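Local coordinates for protein hookworm platelet inhibitor 1 (Ancylostoma caninum, PDB 4TPV) that inhibits platelet aggregation and adhesion to fibrinogen and collagen, possibly by binding the platelet integrins for these ligands, at residues A52-E61 with A123-V134; T20-A28 with D169-I177. One frame throughout, in Å; residues are numbered along the deposited sequence.

How the contacts relate
From the N terminus, the chain first enters helix 13-34, whose residues 20-28 form one side of contact 2. It then passes through helix 46-56; residues 52-61, on that helix and just after it, later meet the hairpin 123-134. This meeting is contact 1, closing a loop of 61 intervening residues with a disulfide. Contact 2 closes last, when residues 169-177 of the C-terminal region return to helix 13-34. Contact 1 is therefore nested inside the loop of contact 2, and the two do not cross. Their centres are about 27 Å apart, on opposite sides of the chain's centre. One ties a helix to the central sheet, the other ties the disulfide-bonded C-terminal residues to helix 13-34.

Contact 1: residues A52-E61 with A123-V134; sequences AYKSAEKCSE and AVVDCSGKTHVV
Cys-59 and Cys-127 join the two segments covalently, SG to SG at 2.0 Å, with a chi3 of -85°. Beyond this disulfide, the methyl of Ala-123 sits over the centre of the Tyr-53 ring, its CB 3.3 Å from the centroid, a CH-pi contact. The Tyr-53 OH receives a weak but straight hydrogen bond from Val-124 N at 3.3 Å, and a water links it to Val-124 O. Ala-56 CB packs between two valines, 3.8 Å from Val-125 CG2 and 3.7 Å from Val-134 CG2; with CG1 of Val-134 anti to its backbone N (chi1 171°), both of its methyls face the helix. The His-132 ring carries Cys-127 SG over one face, while waters lie in plane at its edge: one, hydrogen-bonded to ND1, donates to Ala-56 O and Ser-60 O, another joins NE2 to Glu-61 OE2. The turn 56-59 and the positive phi of Cys-59 bring the cysteine to the hairpin. Helix residues 52-56 run nearly along strand residues 123-127, the axes 24° apart, laying a helix on the central-sheet hairpin of the CAP alpha-beta-alpha sandwich, the disulfide beside its turn. Val-133 touches helix 80-89 and His-132 strand 68-73.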
# COMPACT_ATOMS: atom_id res chain seq x y z
N ALA A 52 7.33 6.17 -8.07
CA ALA A 52 6.06 5.85 -8.72
C ALA A 52 5.84 6.67 -9.98
O ALA A 52 5.34 6.14 -10.98
CB ALA A 52 4.89 6.05 -7.73
N TYR A 53 6.20 7.96 -9.96
CA TYR A 53 6.06 8.80 -11.15
C TYR A 53 7.01 8.34 -12.26
O TYR A 53 6.61 8.23 -13.42
CB TYR A 53 6.27 10.30 -10.83
CG TYR A 53 4.96 10.95 -10.52
CD1 TYR A 53 4.10 11.34 -11.55
CD2 TYR A 53 4.52 11.09 -9.22
CE1 TYR A 53 2.86 11.89 -11.29
CE2 TYR A 53 3.27 11.63 -8.94
CZ TYR A 53 2.44 12.03 -9.98
OH TYR A 53 1.20 12.56 -9.72
N LYS A 54 8.25 8.06 -11.91
CA LYS A 54 9.22 7.67 -12.91
C LYS A 54 8.76 6.38 -13.60
O LYS A 54 8.97 6.21 -14.80
CB LYS A 54 10.61 7.50 -12.28
CG LYS A 54 11.31 8.85 -12.00
CD LYS A 54 11.67 9.57 -13.30
CE LYS A 54 12.42 10.91 -13.07
NZ LYS A 54 11.57 12.05 -12.62
N SER A 55 8.10 5.51 -12.84
CA SER A 55 7.60 4.25 -13.39
C SER A 55 6.30 4.45 -14.15
O SER A 55 6.11 3.91 -15.25
CB SER A 55 7.39 3.22 -12.28
OG SER A 55 6.87 2.03 -12.84
N ALA A 56 5.39 5.24 -13.57
CA ALA A 56 4.10 5.51 -14.21
C ALA A 56 4.24 6.11 -15.60
O ALA A 56 3.47 5.79 -16.49
CB ALA A 56 3.26 6.45 -13.34
N GLU A 57 5.23 6.98 -15.80
CA GLU A 57 5.33 7.68 -17.06
C GLU A 57 5.73 6.76 -18.21
O GLU A 57 5.65 7.16 -19.37
CB GLU A 57 6.33 8.83 -16.96
CG GLU A 57 5.88 9.94 -16.03
CD GLU A 57 7.02 10.87 -15.66
OE1 GLU A 57 8.15 10.66 -16.15
OE2 GLU A 57 6.76 11.81 -14.87
N LYS A 58 6.16 5.54 -17.89
CA LYS A 58 6.45 4.55 -18.92
C LYS A 58 5.15 4.02 -19.52
O LYS A 58 5.15 3.44 -20.60
CB LYS A 58 7.29 3.41 -18.36
CG LYS A 58 8.66 3.85 -17.82
CD LYS A 58 9.43 2.63 -17.38
CE LYS A 58 10.65 2.95 -16.56
NZ LYS A 58 11.06 1.69 -15.83
N CYS A 59 4.05 4.23 -18.81
CA CYS A 59 2.71 3.92 -19.32
C CYS A 59 2.49 2.44 -19.60
O CYS A 59 1.72 2.08 -20.49
CB CYS A 59 2.41 4.72 -20.59
SG CYS A 59 1.99 6.47 -20.22
N SER A 60 3.16 1.58 -18.83
CA SER A 60 2.87 0.15 -18.85
C SER A 60 1.54 -0.10 -18.12
O SER A 60 1.16 0.67 -17.23
CB SER A 60 4.00 -0.65 -18.20
OG SER A 60 3.72 -2.04 -18.26
N GLU A 61 0.83 -1.16 -18.49
CA GLU A 61 -0.37 -1.53 -17.75
C GLU A 61 -0.10 -2.62 -16.73
O GLU A 61 -1.02 -3.04 -16.02
CB GLU A 61 -1.49 -1.97 -18.71
CG GLU A 61 -1.99 -0.83 -19.60
CD GLU A 61 -3.29 -1.16 -20.32
OE1 GLU A 61 -3.79 -2.29 -20.18
OE2 GLU A 61 -3.79 -0.26 -21.03
N ALA A 123 1.32 7.87 -7.81
CA ALA A 123 1.43 8.73 -8.97
C ALA A 123 0.18 8.57 -9.83
O ALA A 123 -0.41 7.49 -9.91
CB ALA A 123 2.69 8.39 -9.79
N VAL A 124 -0.25 9.67 -10.43
CA VAL A 124 -1.41 9.67 -11.31
C VAL A 124 -1.00 10.31 -12.62
O VAL A 124 -0.54 11.45 -12.63
CB VAL A 124 -2.58 10.44 -10.67
CG1 VAL A 124 -3.75 10.52 -11.64
CG2 VAL A 124 -3.00 9.78 -9.36
N VAL A 125 -1.13 9.58 -13.74
CA VAL A 125 -0.68 10.10 -15.02
C VAL A 125 -1.67 9.74 -16.11
O VAL A 125 -2.45 8.81 -15.94
CB VAL A 125 0.70 9.56 -15.41
CG1 VAL A 125 1.76 9.90 -14.35
CG2 VAL A 125 0.64 8.06 -15.61
N ASP A 126 -1.65 10.47 -17.22
CA ASP A 126 -2.45 10.11 -18.37
C ASP A 126 -1.61 9.36 -19.40
O ASP A 126 -0.54 9.82 -19.79
CB ASP A 126 -3.07 11.34 -19.03
CG ASP A 126 -3.96 10.98 -20.23
OD1 ASP A 126 -5.09 10.51 -19.99
OD2 ASP A 126 -3.54 11.16 -21.39
N CYS A 127 -2.13 8.23 -19.86
CA CYS A 127 -1.51 7.50 -20.95
C CYS A 127 -2.52 7.31 -22.05
O CYS A 127 -3.44 6.50 -21.91
CB CYS A 127 -1.01 6.15 -20.48
SG CYS A 127 0.24 6.24 -19.20
N SER A 128 -2.40 8.10 -23.11
CA SER A 128 -3.22 7.94 -24.31
C SER A 128 -4.71 7.93 -23.97
O SER A 128 -5.48 7.16 -24.52
CB SER A 128 -2.84 6.65 -25.04
OG SER A 128 -2.98 6.80 -26.44
N GLY A 129 -5.10 8.80 -23.04
CA GLY A 129 -6.50 9.01 -22.74
C GLY A 129 -7.02 8.15 -21.61
O GLY A 129 -8.19 8.27 -21.23
N LYS A 130 -6.16 7.29 -21.07
CA LYS A 130 -6.50 6.51 -19.88
C LYS A 130 -5.70 6.98 -18.67
O LYS A 130 -4.53 7.32 -18.79
CB LYS A 130 -6.23 5.02 -20.10
CG LYS A 130 -6.96 4.41 -21.27
CD LYS A 130 -6.62 2.94 -21.42
CE LYS A 130 -7.24 2.36 -22.68
NZ LYS A 130 -6.69 2.98 -23.93
N THR A 131 -6.33 6.95 -17.50
CA THR A 131 -5.62 7.28 -16.26
C THR A 131 -4.88 6.05 -15.77
O THR A 131 -5.44 4.97 -15.70
CB THR A 131 -6.59 7.78 -15.18
OG1 THR A 131 -7.29 8.93 -15.69
CG2 THR A 131 -5.86 8.14 -13.89
N HIS A 132 -3.59 6.21 -15.48
CA HIS A 132 -2.81 5.19 -14.79
C HIS A 132 -2.53 5.68 -13.39
O HIS A 132 -2.06 6.80 -13.19
CB HIS A 132 -1.48 4.89 -15.49
CG HIS A 132 -1.60 4.17 -16.81
ND1 HIS A 132 -0.63 3.30 -17.26
CD2 HIS A 132 -2.57 4.18 -17.75
CE1 HIS A 132 -1.00 2.81 -18.43
NE2 HIS A 132 -2.17 3.32 -18.75
N VAL A 133 -2.84 4.84 -12.42
CA VAL A 133 -2.50 5.10 -11.04
C VAL A 133 -1.45 4.08 -10.66
O VAL A 133 -1.65 2.88 -10.90
CB VAL A 133 -3.71 4.97 -10.12
CG1 VAL A 133 -3.28 5.21 -8.67
CG2 VAL A 133 -4.81 5.93 -10.54
N VAL A 134 -0.34 4.53 -10.09
CA VAL A 134 0.74 3.63 -9.66
C VAL A 134 1.10 3.95 -8.23
O VAL A 134 1.30 5.11 -7.88
CB VAL A 134 2.01 3.78 -10.54
CG1 VAL A 134 3.17 3.01 -9.95
CG2 VAL A 134 1.72 3.35 -11.98
O HOH W 1 0.34 14.15 -11.68
O HOH W 2 1.65 3.57 -15.97
O HOH W 3 -3.22 2.42 -21.02

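Contact 2: residues T20-A28 with D169-I177; sequences TELHNGYRA and DDWQNLLCI
Trp-171 lies against one side of residues 20-28 of helix 13-34, its six-membered ring covering Asn-24. The CB of Asn-24 stands over that ring, 3.5 Å from the centroid and 18° off the normal, which meets the geometry of a CH-pi contact; its nearest ring atom is Trp-171 CZ2 at 3.3 Å. The amide of Asn-24 is turned 56° from the indole plane rather than stacked flat on it, and its OD1 is taken up by a hydrogen bond from Met-42 N. Further round the same ring, Trp-171 CZ3 comes within 3.6 Å of Gly-25 N, and CH2 reaches the Glu-21 side chain, whose carboxylate is 27° from parallel to the indole. Glu-21 gets there by a bend at chi2, which brings OE2 to 3.9 Å from Trp-171 CH2.

Gln-172 adds a lighter touch: its chain also bends at chi2, and OE1 comes to 3.8 Å from Ala-28 CB. After Asn-173 the chain turns back, with Leu-174 N hydrogen-bonded to Trp-171 O. Leu-174 then presents CD1 to the last turn of the segment, 3.5 Å from Ala-28 O and also against the Ala-28 methyl. Leu-175 divides its branches, CD1 lying by the carbonyl and side-chain oxygens of Asn-24 and CD2 approaching Arg-27 O at 3.9 Å. No hydrogen bond spans the two segments, so an indole-led apolar patch holds the disulfide-bonded C-terminal residues on a helix of the CAP alpha-beta-alpha sandwich.

Cys-176 continues away from the helix, paired by disulfide with Cys-158 and by backbone hydrogen bonds with Met-39 and Thr-41. Elsewhere on its surface helix 13-34 packs within the CAP fold, His-23 on strand 119-127 and Tyr-26 on helices 80-89 and 107-113; Arg-27 hydrogen-bonds through NH1 to Met-112 O and Trp-114 O.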
# COMPACT_ATOMS: atom_id res chain seq x y z
N THR A 20 -3.15 7.26 1.70
CA THR A 20 -2.54 6.70 2.90
C THR A 20 -3.61 6.16 3.86
O THR A 20 -3.49 5.05 4.36
CB THR A 20 -1.69 7.74 3.62
OG1 THR A 20 -0.77 8.32 2.67
CG2 THR A 20 -0.93 7.10 4.79
N GLU A 21 -4.65 6.96 4.10
CA GLU A 21 -5.71 6.52 4.99
C GLU A 21 -6.44 5.29 4.48
O GLU A 21 -6.79 4.38 5.26
CB GLU A 21 -6.72 7.65 5.22
CG GLU A 21 -7.73 7.38 6.35
CD GLU A 21 -8.86 6.43 5.97
OE1 GLU A 21 -9.28 6.41 4.79
OE2 GLU A 21 -9.34 5.71 6.87
N LEU A 22 -6.70 5.25 3.17
CA LEU A 22 -7.38 4.11 2.57
C LEU A 22 -6.58 2.83 2.78
O LEU A 22 -7.11 1.82 3.25
CB LEU A 22 -7.60 4.36 1.08
CG LEU A 22 -8.66 3.48 0.42
CD1 LEU A 22 -10.03 3.80 1.03
CD2 LEU A 22 -8.65 3.77 -1.08
N HIS A 23 -5.28 2.89 2.50
CA HIS A 23 -4.42 1.72 2.73
C HIS A 23 -4.39 1.28 4.20
O HIS A 23 -4.48 0.09 4.50
CB HIS A 23 -2.98 2.01 2.28
CG HIS A 23 -2.76 1.85 0.81
ND1 HIS A 23 -3.16 2.79 -0.12
CD2 HIS A 23 -2.15 0.87 0.10
CE1 HIS A 23 -2.83 2.38 -1.33
NE2 HIS A 23 -2.21 1.22 -1.23
N ASN A 24 -4.25 2.23 5.11
CA ASN A 24 -4.22 1.85 6.51
C ASN A 24 -5.55 1.26 6.99
O ASN A 24 -5.55 0.31 7.76
CB ASN A 24 -3.79 3.04 7.35
CG ASN A 24 -2.29 3.24 7.33
OD1 ASN A 24 -1.54 2.27 7.23
ND2 ASN A 24 -1.85 4.49 7.46
N GLY A 25 -6.67 1.79 6.51
CA GLY A 25 -7.97 1.18 6.79
C GLY A 25 -8.08 -0.24 6.26
O GLY A 25 -8.66 -1.12 6.91
N TYR A 26 -7.56 -0.47 5.05
CA TYR A 26 -7.52 -1.82 4.50
C TYR A 26 -6.67 -2.71 5.38
O TYR A 26 -7.01 -3.85 5.66
CB TYR A 26 -6.92 -1.83 3.09
CG TYR A 26 -7.72 -1.16 2.00
CD1 TYR A 26 -9.08 -0.99 2.11
CD2 TYR A 26 -7.10 -0.73 0.83
CE1 TYR A 26 -9.81 -0.39 1.09
CE2 TYR A 26 -7.81 -0.12 -0.18
CZ TYR A 26 -9.16 0.04 -0.04
OH TYR A 26 -9.86 0.65 -1.05
N ARG A 27 -5.53 -2.19 5.82
CA ARG A 27 -4.61 -3.01 6.62
C ARG A 27 -5.17 -3.29 8.03
O ARG A 27 -4.98 -4.38 8.58
CB ARG A 27 -3.22 -2.32 6.68
CG ARG A 27 -2.53 -2.31 5.32
CD ARG A 27 -1.30 -1.39 5.28
NE ARG A 27 -0.24 -1.87 6.17
CZ ARG A 27 0.64 -2.82 5.84
NH1 ARG A 27 0.57 -3.40 4.64
NH2 ARG A 27 1.56 -3.22 6.71
N ALA A 28 -5.88 -2.32 8.62
CA ALA A 28 -6.54 -2.54 9.91
C ALA A 28 -7.68 -3.56 9.79
O ALA A 28 -7.84 -4.42 10.65
CB ALA A 28 -7.07 -1.21 10.44
N ASP A 169 -1.87 3.33 18.60
CA ASP A 169 -3.20 3.63 19.14
C ASP A 169 -4.02 4.49 18.17
O ASP A 169 -5.22 4.72 18.38
CB ASP A 169 -3.11 4.30 20.53
CG ASP A 169 -2.20 5.51 20.56
OD1 ASP A 169 -1.96 6.11 19.49
OD2 ASP A 169 -1.73 5.85 21.67
N ASP A 170 -3.40 4.92 17.08
CA ASP A 170 -4.11 5.64 16.03
C ASP A 170 -4.95 4.72 15.16
O ASP A 170 -5.85 5.17 14.44
CB ASP A 170 -3.13 6.39 15.13
CG ASP A 170 -2.53 7.60 15.78
OD1 ASP A 170 -3.12 8.11 16.76
OD2 ASP A 170 -1.48 8.05 15.29
N TRP A 171 -4.62 3.43 15.18
CA TRP A 171 -5.23 2.45 14.29
C TRP A 171 -5.73 1.26 15.10
O TRP A 171 -5.41 0.10 14.81
CB TRP A 171 -4.24 2.02 13.19
CG TRP A 171 -4.06 3.14 12.20
CD1 TRP A 171 -3.05 4.05 12.17
CD2 TRP A 171 -4.97 3.52 11.15
NE1 TRP A 171 -3.26 4.97 11.16
CE2 TRP A 171 -4.43 4.65 10.52
CE3 TRP A 171 -6.18 3.00 10.69
CZ2 TRP A 171 -5.06 5.29 9.44
CZ3 TRP A 171 -6.80 3.63 9.60
CH2 TRP A 171 -6.24 4.75 9.00
N GLN A 172 -6.50 1.60 16.12
CA GLN A 172 -7.24 0.64 16.96
C GLN A 172 -6.32 -0.42 17.58
O GLN A 172 -6.76 -1.52 17.89
CB GLN A 172 -8.37 -0.03 16.16
CG GLN A 172 -9.38 0.97 15.55
CD GLN A 172 -8.88 1.61 14.22
OE1 GLN A 172 -8.49 0.91 13.29
NE2 GLN A 172 -8.92 2.94 14.15
N ASN A 173 -5.06 -0.05 17.81
CA ASN A 173 -4.07 -0.98 18.33
C ASN A 173 -4.00 -2.28 17.53
O ASN A 173 -3.78 -3.37 18.10
CB ASN A 173 -4.35 -1.27 19.81
CG ASN A 173 -4.11 -0.06 20.67
OD1 ASN A 173 -5.05 0.53 21.21
ND2 ASN A 173 -2.85 0.36 20.77
N LEU A 174 -4.11 -2.14 16.21
CA LEU A 174 -4.03 -3.27 15.30
C LEU A 174 -2.74 -3.26 14.51
O LEU A 174 -2.31 -4.31 14.02
CB LEU A 174 -5.21 -3.25 14.32
CG LEU A 174 -6.57 -3.61 14.92
CD1 LEU A 174 -7.68 -3.27 13.94
CD2 LEU A 174 -6.60 -5.10 15.29
N LEU A 175 -2.14 -2.07 14.37
CA LEU A 175 -0.97 -1.87 13.51
C LEU A 175 0.25 -1.45 14.31
O LEU A 175 0.14 -1.00 15.45
CB LEU A 175 -1.29 -0.82 12.43
CG LEU A 175 -2.57 -1.00 11.61
CD1 LEU A 175 -2.68 0.05 10.51
CD2 LEU A 175 -2.66 -2.42 11.03
N CYS A 176 1.43 -1.63 13.72
CA CYS A 176 2.69 -1.27 14.38
C CYS A 176 3.23 0.02 13.81
O CYS A 176 3.34 0.15 12.60
CB CYS A 176 3.74 -2.35 14.18
SG CYS A 176 3.25 -4.01 14.70
N ILE A 177 3.61 0.96 14.67
CA ILE A 177 4.14 2.25 14.20
C ILE A 177 5.56 2.53 14.73
O ILE A 177 5.90 2.16 15.84
CB ILE A 177 3.20 3.40 14.63
CG1 ILE A 177 3.60 4.73 13.98
CG2 ILE A 177 3.10 3.53 16.15
CD1 ILE A 177 3.41 4.77 12.49